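Local coordinates for Alpha/beta hydrolase fold-3 domain protein (PDB 5LK6) that probably hydrolyses carboxylic ester bonds as a thermostable lipase-like carboxylesterase of the alpha/beta hydrolase fold, at residues 16-21 and 28-33. Residues are numbered along the deposited sequence; the frame is centred on the assembly and turned at random.
Sequences IVPIGK and RKIFRQ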
loop_
_atom_site.group_PDB
_atom_site.type_symbol
_atom_site.label_atom_id
_atom_site.label_comp_id
_atom_site.label_asym_id
_atom_site.label_seq_id
_atom_site.Cartn_x
_atom_site.Cartn_y
_atom_site.Cartn_z
ATOM N N ILE A 16 0.003 -0.789 -25.677
ATOM C CA ILE A 16 -0.986 -1.842 -25.774
ATOM C C ILE A 16 -0.340 -3.192 -26.050
ATOM O O ILE A 16 0.712 -3.305 -26.692
ATOM C CB ILE A 16 -2.037 -1.523 -26.904
ATOM C CG1 ILE A 16 -3.408 -2.266 -26.667
ATOM C CG2 ILE A 16 -1.426 -1.741 -28.315
ATOM C CD1 ILE A 16 -4.162 -2.059 -25.321
ATOM N N VAL A 17 -1.007 -4.228 -25.584
ATOM C CA VAL A 17 -0.732 -5.563 -26.063
ATOM C C VAL A 17 -1.991 -5.986 -26.823
ATOM O O VAL A 17 -3.053 -6.142 -26.199
ATOM C CB VAL A 17 -0.417 -6.528 -24.925
ATOM C CG1 VAL A 17 -0.084 -7.881 -25.504
ATOM C CG2 VAL A 17 0.737 -6.004 -24.094
ATOM N N PRO A 18 -1.883 -6.150 -28.167
ATOM C CA PRO A 18 -3.080 -6.394 -29.035
ATOM C C PRO A 18 -3.647 -7.807 -28.969
ATOM O O PRO A 18 -3.783 -8.444 -30.004
ATOM C CB PRO A 18 -2.558 -6.084 -30.445
ATOM C CG PRO A 18 -1.075 -6.414 -30.361
ATOM C CD PRO A 18 -0.615 -6.117 -28.953
ATOM N N ILE A 19 -4.000 -8.260 -27.764
ATOM C CA ILE A 19 -4.580 -9.583 -27.476
ATOM C C ILE A 19 -5.832 -9.803 -28.317
ATOM O O ILE A 19 -6.691 -8.917 -28.416
ATOM C CB ILE A 19 -5.030 -9.656 -25.995
ATOM C CG1 ILE A 19 -3.866 -9.497 -25.016
ATOM C CG2 ILE A 19 -5.801 -10.926 -25.678
ATOM C CD1 ILE A 19 -2.721 -10.409 -25.303
ATOM N N GLY A 20 -5.934 -10.975 -28.934
ATOM C CA GLY A 20 -7.041 -11.257 -29.837
ATOM C C GLY A 20 -7.065 -10.529 -31.184
ATOM O O GLY A 20 -8.004 -10.748 -31.905
ATOM N N LYS A 21 -6.090 -9.659 -31.515
ATOM C CA LYS A 21 -5.956 -9.014 -32.846
ATOM C C LYS A 21 -4.644 -9.384 -33.518
ATOM O O LYS A 21 -4.292 -8.821 -34.543
ATOM C CB LYS A 21 -5.995 -7.459 -32.770
ATOM C CG LYS A 21 -7.197 -6.815 -32.070
ATOM C CD LYS A 21 -8.527 -7.142 -32.766
ATOM C CE LYS A 21 -9.733 -6.616 -31.990
ATOM N NZ LYS A 21 -10.935 -7.417 -32.362
ATOM N N ARG A 28 3.065 -12.576 -27.545
ATOM C CA ARG A 28 4.167 -12.927 -26.675
ATOM C C ARG A 28 5.354 -12.004 -26.910
ATOM O O ARG A 28 5.923 -11.538 -25.930
ATOM C CB ARG A 28 4.577 -14.372 -26.874
ATOM C CG ARG A 28 3.573 -15.295 -26.241
ATOM C CD ARG A 28 3.815 -16.757 -26.592
ATOM N NE ARG A 28 2.859 -17.574 -25.863
ATOM C CZ ARG A 28 2.634 -18.851 -26.057
ATOM N NH1 ARG A 28 3.286 -19.529 -26.979
ATOM N NH2 ARG A 28 1.719 -19.447 -25.307
ATOM N N LYS A 29 5.679 -11.721 -28.183
ATOM C CA LYS A 29 6.836 -10.912 -28.502
ATOM C C LYS A 29 6.556 -9.499 -27.980
ATOM O O LYS A 29 7.384 -8.929 -27.222
ATOM C CB LYS A 29 7.287 -11.028 -30.000
ATOM C CG LYS A 29 8.249 -9.941 -30.581
ATOM C CD LYS A 29 9.526 -10.422 -31.362
ATOM C CE LYS A 29 9.301 -11.147 -32.704
ATOM N NZ LYS A 29 9.387 -10.237 -33.889
ATOM N N ILE A 30 5.391 -8.951 -28.306
ATOM C CA ILE A 30 5.076 -7.578 -27.877
ATOM C C ILE A 30 5.120 -7.423 -26.331
ATOM O O ILE A 30 5.675 -6.427 -25.841
ATOM C CB ILE A 30 3.743 -7.073 -28.463
ATOM C CG1 ILE A 30 3.903 -6.896 -29.966
ATOM C CG2 ILE A 30 3.316 -5.756 -27.797
ATOM C CD1 ILE A 30 2.597 -6.658 -30.687
ATOM N N PHE A 31 4.603 -8.408 -25.572
ATOM C CA PHE A 31 4.649 -8.280 -24.127
ATOM C C PHE A 31 6.089 -8.416 -23.589
ATOM O O PHE A 31 6.457 -7.659 -22.695
ATOM C CB PHE A 31 3.687 -9.236 -23.427
ATOM C CG PHE A 31 3.827 -9.232 -21.946
ATOM C CD1 PHE A 31 3.186 -8.257 -21.187
ATOM C CD2 PHE A 31 4.674 -10.135 -21.325
ATOM C CE1 PHE A 31 3.364 -8.195 -19.824
ATOM C CE2 PHE A 31 4.881 -10.078 -19.966
ATOM C CZ PHE A 31 4.207 -9.115 -19.216
ATOM N N ARG A 32 6.863 -9.391 -24.100
ATOM C CA ARG A 32 8.333 -9.486 -23.858
ATOM C C ARG A 32 9.044 -8.152 -24.031
ATOM O O ARG A 32 9.832 -7.827 -23.162
ATOM C CB ARG A 32 9.058 -10.467 -24.802
ATOM C CG ARG A 32 9.349 -11.852 -24.282
ATOM C CD ARG A 32 10.642 -12.440 -24.862
ATOM N NE ARG A 32 10.787 -13.835 -24.402
ATOM C CZ ARG A 32 11.917 -14.467 -23.996
ATOM N NH1 ARG A 32 13.128 -13.859 -23.948
ATOM N NH2 ARG A 32 11.816 -15.759 -23.618
ATOM N N GLN A 33 8.791 -7.432 -25.140
ATOM C CA GLN A 33 9.440 -6.156 -25.414
ATOM C C GLN A 33 9.052 -5.109 -24.403
ATOM O O GLN A 33 9.913 -4.405 -23.910
ATOM C CB GLN A 33 9.048 -5.564 -26.755
ATOM C CG GLN A 33 9.878 -6.006 -27.943
ATOM C CD GLN A 33 9.126 -5.974 -29.330
ATOM O OE1 GLN A 33 7.992 -5.421 -29.513
ATOM N NE2 GLN A 33 9.768 -6.614 -30.306
#
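P18 and I30 meet tip to tip, and this apolar touch carries the contact between the loop 16-21 and the helix segment 28-33. CD1 of I30 lies 3.7 Å from P18 CD and equally near P18 CG. With CG1 of I30 anti to the carbonyl carbon (chi1 -68°), its other branch, CG2, stands anti to the backbone N and comes to 3.7 Å from the carbonyl O of I16, a van der Waals touch beside the peptide that leads into V17. A looser apolar contact lies one residue back in the loop and one on in the helix: V17 CG2 approaches the edge of the F31 ring near its plane, 4.4 Å from CD1. The V17 and F31 CA atoms are 6.3 Å apart, the closest pair of the two backbones. F31 then leads away from the loop, onto I84 and S89, while V17 also rests on L34 of the same helix. These residues belong to the N-terminal region, ahead of the central sheet of the alpha/beta hydrolase fold, where the loop after helix 5-12 leads into helix 24-36, which folds back beside it. Backbone bonds shape the loop. P18 is the centre of an inverse gamma turn, I19 N bonding to V17 O at 2.8 Å, and it also starts a type II beta turn closed by K21 N to P18 O at 3.0 Å, with G20 at positive phi (71°). From within these turns the I19 side chain packs on W205 and F206 of helix 200-210; on helix 24-36, R28 points away from the loop and forms a salt bridge with E115.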